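Local atomic coordinates of probable exosome complex exonuclease 2 (Pyrococcus abyssi, PDB entry 2PO1), a protein that probably serves as the non-catalytic subunit of the archaeal exosome ring, helping to structure the Rrp41 active site during RNA degradation. Residues Val62-Ile66 and Ala159-Leu164; Val82-Asn86 and Asp114-Arg118; Leu109-Ile113 and Leu152-Gly157; Ser120-Asn124 and Leu190-Pro196; Thr227-Thr231 and Ala261-Arg265. All blocks are in the same frame, centred on the assembly; numbering follows the deposited sequence.

Contact 1. Residues Val62-Ile66 and Ala159-Leu164; sequences VLVGI and AAIAAL
Small residues let a helix come close to a beta-sheet, and here Ala159 and Ala163 bring the short axes of helix and strand to within 7.7 Å. Residues Val62-Ile66 form an extended strand and Ala159-Leu164 a regular alpha-helix, with Ala163 N bonded to Ala159 O at 2.8 Å. The two run roughly the same way, at a signed crossing angle of -37°; Val64 and Ala159 have the nearest CA atoms, 5.8 Å apart. Ile66, Val64 and Ala159 lose the most surface. Ile66, with chi1 and chi2 both m, sets CG1 3.6 Å from Ala163 CB and CD1 3.7 Å from Leu164 CD2. Val64, chi1 t, fits between two alanines one turn apart: its CG2 is 3.4 Å from Ala159 CB and its CG1 3.7 Å from Ala163 CB. Ala159 CB also meets Val62 CG2 at 3.6 Å. No hydrogen bond crosses; the contact rests on apolar side chains. Such packing of helix 152-166 on the five-stranded mixed sheet builds the core of the N-terminal part of the RNase PH fold. The strand lies between strands 51-57 and 135-147, while Ala160 and Leu164 pack on Ile117 of helix 104-118.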
# COMPACT_ATOMS: atom_id res chain seq x y z
N VAL C 62 -11.53 17.13 19.06
CA VAL C 62 -11.08 16.95 17.72
C VAL C 62 -10.59 18.28 17.17
O VAL C 62 -11.13 19.32 17.49
CB VAL C 62 -12.16 16.33 16.83
CG1 VAL C 62 -13.18 15.53 17.61
CG2 VAL C 62 -12.74 17.31 15.99
N LEU C 63 -9.49 18.24 16.42
CA LEU C 63 -8.96 19.44 15.80
C LEU C 63 -9.21 19.31 14.36
O LEU C 63 -8.85 18.26 13.74
CB LEU C 63 -7.44 19.39 15.87
CG LEU C 63 -6.62 20.60 16.22
CD1 LEU C 63 -5.08 20.37 15.93
CD2 LEU C 63 -7.21 22.00 15.77
N VAL C 64 -9.67 20.39 13.75
CA VAL C 64 -9.77 20.39 12.30
C VAL C 64 -8.99 21.54 11.79
O VAL C 64 -9.02 22.67 12.35
CB VAL C 64 -11.26 20.53 11.82
CG1 VAL C 64 -11.35 20.77 10.28
CG2 VAL C 64 -11.96 19.34 12.19
N GLY C 65 -8.22 21.26 10.75
CA GLY C 65 -7.44 22.31 10.09
C GLY C 65 -7.96 22.43 8.68
O GLY C 65 -8.35 21.42 8.08
N ILE C 66 -8.04 23.67 8.17
CA ILE C 66 -8.42 23.91 6.78
C ILE C 66 -7.21 24.41 6.10
O ILE C 66 -6.57 25.33 6.58
CB ILE C 66 -9.53 24.99 6.65
CG1 ILE C 66 -10.77 24.61 7.48
CG2 ILE C 66 -9.84 25.26 5.20
CD1 ILE C 66 -11.54 23.37 7.06
N ALA C 159 -16.47 20.91 14.54
CA ALA C 159 -15.12 21.41 14.24
C ALA C 159 -14.94 21.77 12.78
O ALA C 159 -14.28 22.74 12.48
CB ALA C 159 -14.08 20.41 14.65
N ALA C 160 -15.54 20.98 11.86
CA ALA C 160 -15.28 21.14 10.42
C ALA C 160 -15.92 22.43 9.98
O ALA C 160 -15.28 23.29 9.38
CB ALA C 160 -15.79 19.95 9.59
N ILE C 161 -17.18 22.62 10.35
CA ILE C 161 -17.84 23.81 9.90
C ILE C 161 -17.28 25.03 10.64
O ILE C 161 -17.22 26.15 10.08
CB ILE C 161 -19.40 23.72 9.97
CG1 ILE C 161 -20.02 24.88 9.18
CG2 ILE C 161 -19.86 23.67 11.38
CD1 ILE C 161 -19.81 24.65 7.63
N ALA C 162 -16.89 24.85 11.89
CA ALA C 162 -16.34 26.00 12.61
C ALA C 162 -15.00 26.37 11.99
O ALA C 162 -14.65 27.54 11.91
CB ALA C 162 -16.21 25.70 14.13
N ALA C 163 -14.23 25.38 11.53
CA ALA C 163 -12.91 25.68 10.97
C ALA C 163 -13.12 26.41 9.61
O ALA C 163 -12.46 27.40 9.30
CB ALA C 163 -12.11 24.40 10.81
N LEU C 164 -14.11 25.96 8.84
CA LEU C 164 -14.43 26.59 7.53
C LEU C 164 -14.89 28.03 7.70
O LEU C 164 -14.52 28.95 6.93
CB LEU C 164 -15.50 25.73 6.85
CG LEU C 164 -14.96 24.46 6.24
CD1 LEU C 164 -16.16 23.66 5.86
CD2 LEU C 164 -14.19 24.82 4.98

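Contact 2. Residues Val82-Asn86 and Asp114-Arg118. With nucleotides of chain A.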
# COMPACT_ATOMS: atom_id res chain seq x y z
N VAL C 82 -12.79 22.72 -5.08
CA VAL C 82 -12.63 21.36 -4.62
C VAL C 82 -12.68 21.34 -3.11
O VAL C 82 -12.08 22.20 -2.40
CB VAL C 82 -11.31 20.65 -5.20
CG1 VAL C 82 -11.04 19.31 -4.47
CG2 VAL C 82 -11.43 20.42 -6.67
N MET C 83 -13.42 20.36 -2.60
CA MET C 83 -13.37 20.15 -1.18
C MET C 83 -13.16 18.69 -0.90
O MET C 83 -13.83 17.77 -1.48
CB MET C 83 -14.67 20.66 -0.54
CG MET C 83 -14.69 20.56 0.98
SD MET C 83 -16.41 20.86 1.52
CE MET C 83 -17.01 19.20 1.78
N THR C 84 -12.29 18.43 0.05
CA THR C 84 -12.01 17.09 0.42
C THR C 84 -11.84 16.96 1.93
O THR C 84 -11.27 17.84 2.58
CB THR C 84 -10.76 16.57 -0.40
OG1 THR C 84 -10.56 15.21 -0.08
CG2 THR C 84 -9.54 17.33 -0.03
N THR C 85 -12.42 15.90 2.49
CA THR C 85 -12.50 15.70 3.91
C THR C 85 -11.82 14.44 4.27
O THR C 85 -12.04 13.38 3.64
CB THR C 85 -14.00 15.65 4.30
OG1 THR C 85 -14.62 16.79 3.74
CG2 THR C 85 -14.20 15.66 5.80
N ASN C 86 -10.88 14.56 5.21
CA ASN C 86 -10.16 13.41 5.72
C ASN C 86 -10.21 13.43 7.19
O ASN C 86 -10.02 14.49 7.81
CB ASN C 86 -8.69 13.35 5.26
CG ASN C 86 -8.03 12.06 5.63
OD1 ASN C 86 -7.09 12.02 6.46
ND2 ASN C 86 -8.46 10.98 4.99
N ASP C 114 -18.51 15.23 5.26
CA ASP C 114 -18.33 15.87 4.00
C ASP C 114 -19.70 16.09 3.38
O ASP C 114 -19.97 17.15 2.82
CB ASP C 114 -17.54 14.94 3.10
CG ASP C 114 -17.27 15.54 1.76
OD1 ASP C 114 -16.13 16.02 1.54
OD2 ASP C 114 -18.18 15.44 0.91
N ARG C 115 -20.53 15.06 3.46
CA ARG C 115 -21.82 15.12 2.81
C ARG C 115 -22.62 16.23 3.40
O ARG C 115 -23.26 16.97 2.66
CB ARG C 115 -22.58 13.81 2.92
CG ARG C 115 -21.94 12.84 1.98
CD ARG C 115 -22.92 11.76 1.66
NE ARG C 115 -23.30 11.00 2.83
CZ ARG C 115 -22.70 9.88 3.22
NH1 ARG C 115 -23.16 9.26 4.28
NH2 ARG C 115 -21.66 9.38 2.55
N GLY C 116 -22.53 16.37 4.72
CA GLY C 116 -23.32 17.41 5.44
C GLY C 116 -22.99 18.78 4.89
O GLY C 116 -23.85 19.64 4.78
N ILE C 117 -21.73 18.99 4.55
CA ILE C 117 -21.25 20.28 4.08
C ILE C 117 -21.49 20.33 2.61
O ILE C 117 -22.11 21.24 2.13
CB ILE C 117 -19.75 20.51 4.47
CG1 ILE C 117 -19.66 20.55 6.00
CG2 ILE C 117 -19.19 21.78 3.81
CD1 ILE C 117 -18.26 20.24 6.59
N ARG C 118 -21.03 19.33 1.86
CA ARG C 118 -21.20 19.34 0.45
C ARG C 118 -22.66 19.52 0.07
O ARG C 118 -22.99 20.33 -0.79
CB ARG C 118 -20.66 18.02 -0.14
CG ARG C 118 -20.57 18.03 -1.63
CD ARG C 118 -19.94 16.72 -2.07
NE ARG C 118 -18.62 16.62 -1.41
CZ ARG C 118 -17.52 17.22 -1.87
NH1 ARG C 118 -17.53 17.91 -2.99
NH2 ARG C 118 -16.42 17.12 -1.18
P A A 7 -8.92 10.90 -3.57
OP1 A A 7 -8.19 10.10 -2.54
OP2 A A 7 -8.76 10.58 -5.02
O5' A A 7 -10.46 10.84 -3.08
C5' A A 7 -10.84 11.60 -1.88
C4' A A 7 -11.90 12.69 -2.08
O4' A A 7 -11.59 13.67 -3.12
C3' A A 7 -13.29 12.17 -2.49
O3' A A 7 -13.95 11.62 -1.38
C2' A A 7 -13.94 13.48 -2.94
O2' A A 7 -14.28 14.35 -1.87
C1' A A 7 -12.80 14.07 -3.76
N9 A A 7 -12.87 13.66 -5.19
C8 A A 7 -12.02 12.81 -5.85
N7 A A 7 -12.32 12.63 -7.12
C5 A A 7 -13.45 13.41 -7.31
C6 A A 7 -14.25 13.67 -8.45
N6 A A 7 -14.02 13.13 -9.64
N1 A A 7 -15.31 14.50 -8.32
C2 A A 7 -15.54 15.06 -7.11
N3 A A 7 -14.86 14.91 -5.97
C4 A A 7 -13.81 14.06 -6.13
O HOH W 1 -14.81 18.44 -4.31
O HOH W 2 -14.19 14.36 0.79
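Arg118 NE meets Asp114 OD2 at 2.6 Å in a salt bridge, and Arg118 NH2 bonds to Asp114 OD1 at 2.9 Å, a charged pair within one helical turn that also ties the turn to a strand. Arg118 NH2 donates to Met83 O at 2.7 Å, while Thr85 OG1 donates to Asp114 OD1 at 2.8 Å, so both ends of the ion pair reach the strand. Water 1 accepts from Met83 N (2.9 Å) and Arg118 NH1 (3.1 Å). Water 2 accepts from Thr85 N at 2.9 Å, donates to Asp114 OD1 at 2.7 Å and bonds to O2' of A7 of chain A, also at 2.7 Å. Next to this network Met83 lies extended (chi1 and chi2 t), its SD 3.7 Å from Ile117 CG2. Strand and helix run nearly antiparallel, at 156°. The outer strand 82-89 and the end of helix 104-118 thus line the RNA path together and meet the ribose 2'-hydroxyl of A7, whose O2' donates weakly to Met83 O at 3.5 Å.

Contact 3. Residues Leu109-Ile113 and Leu152-Gly157. With nucleotides of chain A.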
# COMPACT_ATOMS: atom_id res chain seq x y z
N LEU C 109 -16.93 8.61 9.01
CA LEU C 109 -16.96 9.94 9.64
C LEU C 109 -16.65 10.98 8.61
O LEU C 109 -17.36 11.92 8.48
CB LEU C 109 -15.87 10.01 10.72
CG LEU C 109 -16.25 9.23 12.00
CD1 LEU C 109 -15.03 9.07 12.91
CD2 LEU C 109 -17.38 9.94 12.76
N ALA C 110 -15.57 10.81 7.84
CA ALA C 110 -15.23 11.80 6.79
C ALA C 110 -16.34 12.02 5.80
O ALA C 110 -16.56 13.11 5.31
CB ALA C 110 -13.99 11.34 6.03
N ARG C 111 -16.93 10.93 5.35
CA ARG C 111 -17.87 11.02 4.27
C ARG C 111 -19.16 11.62 4.74
O ARG C 111 -19.74 12.42 4.06
CB ARG C 111 -18.01 9.62 3.65
CG ARG C 111 -16.77 9.26 2.95
CD ARG C 111 -16.85 7.92 2.29
NE ARG C 111 -18.15 7.71 1.61
CZ ARG C 111 -18.37 8.00 0.33
NH1 ARG C 111 -17.40 8.56 -0.45
NH2 ARG C 111 -19.55 7.73 -0.19
N VAL C 112 -19.61 11.27 5.93
CA VAL C 112 -20.89 11.77 6.41
C VAL C 112 -20.74 13.26 6.68
O VAL C 112 -21.66 14.01 6.46
CB VAL C 112 -21.26 11.10 7.70
CG1 VAL C 112 -22.40 11.81 8.39
CG2 VAL C 112 -21.54 9.64 7.47
N ILE C 113 -19.58 13.69 7.18
CA ILE C 113 -19.40 15.07 7.53
C ILE C 113 -19.21 15.83 6.21
O ILE C 113 -19.68 16.94 6.05
CB ILE C 113 -18.11 15.27 8.46
CG1 ILE C 113 -18.37 14.77 9.88
CG2 ILE C 113 -17.73 16.74 8.59
CD1 ILE C 113 -19.81 15.13 10.43
N LEU C 152 -17.63 11.18 17.95
CA LEU C 152 -16.76 11.79 17.01
C LEU C 152 -17.54 12.49 15.91
O LEU C 152 -17.15 13.54 15.45
CB LEU C 152 -15.83 10.71 16.40
CG LEU C 152 -14.93 9.98 17.38
CD1 LEU C 152 -14.08 8.94 16.65
CD2 LEU C 152 -14.09 11.03 18.13
N MET C 153 -18.62 11.90 15.42
CA MET C 153 -19.30 12.46 14.30
C MET C 153 -19.69 13.91 14.55
O MET C 153 -19.37 14.80 13.76
CB MET C 153 -20.53 11.62 14.00
CG MET C 153 -21.28 12.19 12.85
SD MET C 153 -20.55 11.63 11.35
CE MET C 153 -21.00 9.88 11.37
N ASP C 154 -20.31 14.20 15.68
CA ASP C 154 -20.75 15.57 15.89
C ASP C 154 -19.57 16.46 16.17
O ASP C 154 -19.49 17.57 15.71
CB ASP C 154 -21.73 15.68 17.04
CG ASP C 154 -23.00 14.91 16.81
OD1 ASP C 154 -23.05 14.20 15.81
OD2 ASP C 154 -23.97 15.00 17.62
N ALA C 155 -18.65 15.95 16.95
CA ALA C 155 -17.48 16.76 17.30
C ALA C 155 -16.74 17.11 16.01
O ALA C 155 -16.33 18.24 15.85
CB ALA C 155 -16.59 16.00 18.24
N ILE C 156 -16.61 16.14 15.07
CA ILE C 156 -15.90 16.39 13.84
C ILE C 156 -16.69 17.33 12.95
O ILE C 156 -16.13 18.23 12.35
CB ILE C 156 -15.57 15.07 13.04
CG1 ILE C 156 -14.54 14.21 13.78
CG2 ILE C 156 -15.09 15.46 11.65
CD1 ILE C 156 -14.58 12.82 13.37
N GLY C 157 -18.03 17.21 12.87
CA GLY C 157 -18.76 18.13 12.02
C GLY C 157 -18.78 19.56 12.56
O GLY C 157 -18.75 20.53 11.80
P A A 8 -14.85 10.30 -1.45
OP1 A A 8 -14.99 9.95 -0.00
OP2 A A 8 -14.34 9.24 -2.38
O5' A A 8 -16.18 10.97 -2.09
C5' A A 8 -16.91 12.07 -1.47
C4' A A 8 -17.98 12.68 -2.38
O4' A A 8 -17.34 13.42 -3.44
C3' A A 8 -18.91 11.77 -3.17
O3' A A 8 -19.96 11.17 -2.42
C2' A A 8 -19.47 12.75 -4.20
O2' A A 8 -20.33 13.75 -3.67
C1' A A 8 -18.12 13.34 -4.61
N9 A A 8 -17.35 12.55 -5.59
C8 A A 8 -16.25 11.75 -5.36
N7 A A 8 -15.74 11.19 -6.43
C5 A A 8 -16.57 11.66 -7.43
C6 A A 8 -16.57 11.44 -8.82
N6 A A 8 -15.65 10.66 -9.40
N1 A A 8 -17.54 12.06 -9.56
C2 A A 8 -18.44 12.84 -8.95
N3 A A 8 -18.54 13.14 -7.65
C4 A A 8 -17.57 12.50 -6.95
P A A 9 -20.34 9.64 -2.68
OP1 A A 9 -21.35 9.37 -1.64
OP2 A A 9 -19.09 8.82 -2.86
O5' A A 9 -21.06 9.67 -4.10
C5' A A 9 -22.33 10.34 -4.23
C4' A A 9 -22.80 10.14 -5.65
O4' A A 9 -21.78 10.71 -6.51
C3' A A 9 -22.87 8.69 -6.09
O3' A A 9 -24.10 8.11 -5.72
C2' A A 9 -22.73 8.80 -7.60
O2' A A 9 -23.93 9.20 -8.24
C1' A A 9 -21.67 9.89 -7.66
N9 A A 9 -20.31 9.36 -7.78
C8 A A 9 -19.41 9.07 -6.78
N7 A A 9 -18.27 8.60 -7.23
C5 A A 9 -18.42 8.61 -8.61
C6 A A 9 -17.57 8.23 -9.68
N6 A A 9 -16.34 7.75 -9.51
N1 A A 9 -18.04 8.35 -10.95
C2 A A 9 -19.29 8.82 -11.13
N3 A A 9 -20.18 9.20 -10.21
C4 A A 9 -19.68 9.07 -8.97
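Leu109 lies over the start of helix 152-166, its CD2 3.5 Å from Met153 CA while its CD1 touches Leu152 CD1 at 3.9 Å and Ile156 CD1 at 3.8 Å. One turn on, Ile113 repeats the theme: CG1 is 3.8 Å from Ile156 CG2, and CD1 is 3.4 Å from Met153 O and 3.6 Å from Gly157 CA. Glycine permits this approach, since an ideal CB on Gly157 would come within 2.9 Å of Ile113 CD1. Met153 answers from the other helix, curling through p values of chi2 and chi3 so that its SD sits 3.5 Å from Val112 CG1 and 3.7 Å from Ile113 CD1. The segments cross at -54° with axes 9.8 Å apart, illustrating the paired helices packed against the sheet of the RNase PH fold; Leu109 and Leu152 both reach Leu89 of strand 82-89. Arg111 of helix 104-118 takes no part in the packing and meets the RNA instead. Arg111 NH1 bonds to OP2 of A9 of chain A at 3.0 Å and more weakly to OP1 of A8 of chain A at 2.8 Å, and Arg111 NE forms a salt bridge with an acidic side chain of a neighbouring exonuclease 1 subunit.

Contact 4. Residues Ser120-Asn124 and Leu190-Pro196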
# COMPACT_ATOMS: atom_id res chain seq x y z
N SER C 120 -25.26 20.45 1.51
CA SER C 120 -25.98 21.64 1.89
C SER C 120 -25.37 22.84 1.16
O SER C 120 -25.82 23.94 1.36
CB SER C 120 -25.87 21.90 3.36
OG SER C 120 -24.49 22.05 3.65
N LYS C 121 -24.30 22.61 0.39
CA LYS C 121 -23.51 23.67 -0.21
C LYS C 121 -23.04 24.68 0.82
O LYS C 121 -22.93 25.88 0.54
CB LYS C 121 -24.31 24.31 -1.31
CG LYS C 121 -24.54 23.36 -2.47
CD LYS C 121 -24.90 24.21 -3.67
CE LYS C 121 -24.65 23.48 -4.98
NZ LYS C 121 -25.91 22.84 -5.46
N ALA C 122 -22.76 24.18 2.02
CA ALA C 122 -22.30 25.05 3.09
C ALA C 122 -21.00 25.68 2.70
O ALA C 122 -20.75 26.80 3.04
CB ALA C 122 -22.16 24.27 4.40
N LEU C 123 -20.15 24.94 1.97
CA LEU C 123 -19.01 25.56 1.34
C LEU C 123 -19.44 25.66 -0.08
O LEU C 123 -19.59 24.63 -0.76
CB LEU C 123 -17.80 24.67 1.35
CG LEU C 123 -16.38 25.24 1.47
CD1 LEU C 123 -15.40 24.30 0.81
CD2 LEU C 123 -16.24 26.60 1.04
N ASN C 124 -19.65 26.88 -0.54
CA ASN C 124 -20.12 27.03 -1.89
C ASN C 124 -18.97 26.89 -2.91
O ASN C 124 -18.22 27.84 -3.14
CB ASN C 124 -20.80 28.37 -2.01
CG ASN C 124 -21.59 28.46 -3.23
OD1 ASN C 124 -21.30 27.78 -4.21
ND2 ASN C 124 -22.64 29.26 -3.19
N LEU C 190 -13.91 31.97 3.24
CA LEU C 190 -14.25 30.98 2.22
C LEU C 190 -15.75 31.24 1.98
O LEU C 190 -16.37 31.92 2.79
CB LEU C 190 -13.98 29.60 2.79
CG LEU C 190 -13.08 28.52 2.16
CD1 LEU C 190 -12.18 28.92 1.06
CD2 LEU C 190 -12.41 27.64 3.29
N PRO C 191 -16.30 30.80 0.83
CA PRO C 191 -17.72 31.16 0.75
C PRO C 191 -18.56 30.18 1.57
O PRO C 191 -19.11 29.23 1.01
CB PRO C 191 -18.01 31.08 -0.75
CG PRO C 191 -17.00 30.08 -1.28
CD PRO C 191 -15.80 30.16 -0.40
N VAL C 192 -18.61 30.39 2.89
CA VAL C 192 -19.36 29.51 3.76
C VAL C 192 -20.75 30.11 3.94
O VAL C 192 -20.92 31.21 4.49
CB VAL C 192 -18.71 29.29 5.15
CG1 VAL C 192 -19.48 28.22 5.91
CG2 VAL C 192 -17.24 28.87 5.03
N GLU C 193 -21.75 29.38 3.48
CA GLU C 193 -23.07 29.95 3.41
C GLU C 193 -24.11 29.30 4.28
O GLU C 193 -25.15 29.87 4.53
CB GLU C 193 -23.49 29.90 1.98
CG GLU C 193 -22.47 30.61 1.19
CD GLU C 193 -22.84 30.78 -0.24
OE1 GLU C 193 -23.74 30.05 -0.68
OE2 GLU C 193 -22.22 31.63 -0.90
N LYS C 194 -23.81 28.11 4.79
CA LYS C 194 -24.75 27.43 5.66
C LYS C 194 -23.94 26.87 6.79
O LYS C 194 -22.70 26.78 6.68
CB LYS C 194 -25.49 26.35 4.86
CG LYS C 194 -26.83 26.87 4.35
CD LYS C 194 -27.30 26.08 3.17
CE LYS C 194 -27.90 27.01 2.09
NZ LYS C 194 -27.16 26.58 0.81
N ILE C 195 -24.59 26.54 7.90
CA ILE C 195 -23.88 25.95 9.02
C ILE C 195 -24.45 24.60 9.45
O ILE C 195 -25.04 24.50 10.50
CB ILE C 195 -23.72 26.93 10.24
CG1 ILE C 195 -23.04 28.20 9.79
CG2 ILE C 195 -22.84 26.29 11.36
CD1 ILE C 195 -23.42 29.37 10.64
N PRO C 196 -24.22 23.55 8.64
CA PRO C 196 -24.71 22.23 8.98
C PRO C 196 -23.98 21.71 10.21
O PRO C 196 -22.76 21.92 10.35
CB PRO C 196 -24.31 21.40 7.74
CG PRO C 196 -23.12 22.09 7.20
CD PRO C 196 -23.45 23.52 7.38
O HOH W 3 -24.83 27.61 -0.34
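Backbone bonds can stitch two loops together without forming a sheet. Asn124 N donates to Pro191 O at 2.9 Å and Glu193 N to Ala122 O at 2.8 Å, making a single beta bridge between Leu123 and Val192. The Schellman motif ending helix 104-118, with Lys121 at positive phi, turns the chain into this pairing, while Pro191 centres an inverse gamma turn. The loop after helix 104-118 is thereby tied to the connection between strands 186-189 and 197-204, leading from the N-terminal to the C-terminal part of the RNase PH fold. Side-chain bonds flank the bridge: Asn124 ND2 reaches Glu193 OE1 at 2.9 Å, and Lys194 NZ reaches Ser120 O at 3.0 Å. Glu193 OE2 forms a salt bridge with Lys127, and Ser120 OG bonds back to Gly116 O. Water 3 links Lys121 O, Glu193 OE1 and Lys194 NZ. Among apolar contacts, Ala122 CB lies 3.3 Å from Pro196 CD and Leu123 CD2 3.9 Å from Leu190 CG and Pro191 CD.

Contact 5. Residues Thr227-Thr231 and Ala261-Arg265; sequences TTDET and AEEIR
An arginine on a helix can bridge a strand end and a neighbouring loop, as Arg265 does through a weak bond to Thr228 O and another to Ile195 O. Thr227 and Thr228 are extended and finish a strand; Asp229-Thr231 turn away from it, and Ala261-Arg265 are helical, with Arg265 N bonded to Ala261 O at 2.7 Å. The CA atoms of Thr228 and Ala261 lie 6.8 Å apart. Thr228, chi1 p, brings OG1 to 3.3 Å from Ala261 CB, and its O accepts from Arg265 NH1 at 3.0 Å. Arg265 has chi1 t, chi2 126° (between wells) and chi3 p. Water 4 gives to Thr228 OG1 and accepts from Arg265 NH2, at 2.4 and 2.5 Å. Asp229 makes an Asx turn, OD2 taking Thr231 N at 2.8 Å. Glu230, chi1 m and chi2 p, lays its N over one guanidinium face, 3.6 Å from Arg265 CZ, while its OE1 bonds to Ile195 N. Glu262 OE2 holds Arg265 NH2 in a salt bridge of 2.9 Å. This is a polar contact where helix 247-275 covers the four-stranded antiparallel sheet of the C-terminal part of the RNase PH fold; strand 222-228 pairs with 197-204 and 234-240.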
# COMPACT_ATOMS: atom_id res chain seq x y z
N THR C 227 -27.87 15.63 10.17
CA THR C 227 -27.18 16.87 9.97
C THR C 227 -28.09 17.88 9.31
O THR C 227 -28.67 17.60 8.26
CB THR C 227 -25.97 16.64 9.03
OG1 THR C 227 -25.15 15.65 9.61
CG2 THR C 227 -25.19 17.94 8.82
N THR C 228 -28.24 19.04 9.93
CA THR C 228 -29.20 20.00 9.49
C THR C 228 -28.54 21.37 9.47
O THR C 228 -27.60 21.61 10.23
CB THR C 228 -30.44 20.04 10.41
OG1 THR C 228 -30.03 20.42 11.72
CG2 THR C 228 -31.07 18.67 10.48
N ASP C 229 -29.06 22.27 8.63
CA ASP C 229 -28.57 23.67 8.62
C ASP C 229 -29.60 24.65 9.16
O ASP C 229 -30.70 24.22 9.54
CB ASP C 229 -28.09 24.11 7.22
CG ASP C 229 -29.17 24.07 6.19
OD1 ASP C 229 -28.80 23.84 5.01
OD2 ASP C 229 -30.39 24.26 6.49
N GLU C 230 -29.25 25.94 9.17
CA GLU C 230 -30.07 27.05 9.69
C GLU C 230 -31.39 27.14 8.96
O GLU C 230 -32.25 27.90 9.36
CB GLU C 230 -29.48 28.41 9.32
CG GLU C 230 -28.09 28.70 9.66
CD GLU C 230 -27.13 28.20 8.59
OE1 GLU C 230 -26.93 27.00 8.54
OE2 GLU C 230 -26.58 29.00 7.83
N THR C 231 -31.49 26.50 7.80
CA THR C 231 -32.58 26.78 6.88
C THR C 231 -33.66 25.72 7.01
O THR C 231 -34.59 25.69 6.22
CB THR C 231 -32.10 26.91 5.39
OG1 THR C 231 -31.76 25.62 4.85
CG2 THR C 231 -30.85 27.83 5.27
N ALA C 261 -29.05 21.23 16.91
CA ALA C 261 -28.12 21.83 15.90
C ALA C 261 -28.16 23.35 16.08
O ALA C 261 -27.15 24.05 16.01
CB ALA C 261 -28.51 21.45 14.52
N GLU C 262 -29.34 23.88 16.33
CA GLU C 262 -29.45 25.31 16.45
C GLU C 262 -28.74 25.80 17.68
O GLU C 262 -28.15 26.87 17.63
CB GLU C 262 -30.90 25.79 16.40
CG GLU C 262 -31.07 27.36 16.24
CD GLU C 262 -30.01 28.05 15.28
OE1 GLU C 262 -29.36 29.05 15.71
OE2 GLU C 262 -29.84 27.58 14.11
N GLU C 263 -28.84 25.06 18.79
CA GLU C 263 -28.16 25.44 20.03
C GLU C 263 -26.64 25.39 19.78
O GLU C 263 -25.88 26.22 20.29
CB GLU C 263 -28.55 24.45 21.13
CG GLU C 263 -30.04 24.52 21.57
CD GLU C 263 -30.36 23.47 22.64
OE1 GLU C 263 -29.59 22.53 22.77
OE2 GLU C 263 -31.38 23.58 23.32
N ILE C 264 -26.20 24.43 18.98
CA ILE C 264 -24.79 24.28 18.65
C ILE C 264 -24.31 25.36 17.67
O ILE C 264 -23.20 25.92 17.85
CB ILE C 264 -24.53 22.87 18.13
CG1 ILE C 264 -24.86 21.88 19.27
CG2 ILE C 264 -23.12 22.78 17.59
CD1 ILE C 264 -24.21 20.64 19.19
N ARG C 265 -25.14 25.67 16.67
CA ARG C 265 -24.78 26.74 15.71
C ARG C 265 -24.48 28.05 16.43
O ARG C 265 -23.49 28.73 16.13
CB ARG C 265 -25.92 26.95 14.73
CG ARG C 265 -25.62 27.71 13.45
CD ARG C 265 -26.11 26.76 12.31
NE ARG C 265 -27.47 26.36 12.63
CZ ARG C 265 -28.00 25.16 12.42
NH1 ARG C 265 -27.36 24.15 11.85
NH2 ARG C 265 -29.23 25.00 12.83
O HOH W 4 -30.02 22.81 12.06

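How the contacts relate
Packing can be read as a chain of shared elements. Contacts 1 and 3 use successive turns of helix 152-166, contacts 3 and 2 successive turns of helix 104-118, and Ile117 of contact 2 closes the circuit, its CD1 3.9 Å from Ala160 CB of contact 1. Contact 4 continues from the end of helix 104-118, Ile117 O lying 3.0 Å from Ala122 N; Met83 SD packs 3.7 Å from Leu123 CD1. Contact 5 follows, with Ile195 N 2.5 Å from Glu230 OE1 and Ile195 O 2.7 Å from Arg265 NH1. Contacts 2 and 3 touch the RNA, whereas the nearest atoms of contacts 1, 4 and 5 stay about 11, 10 and 13 Å from it.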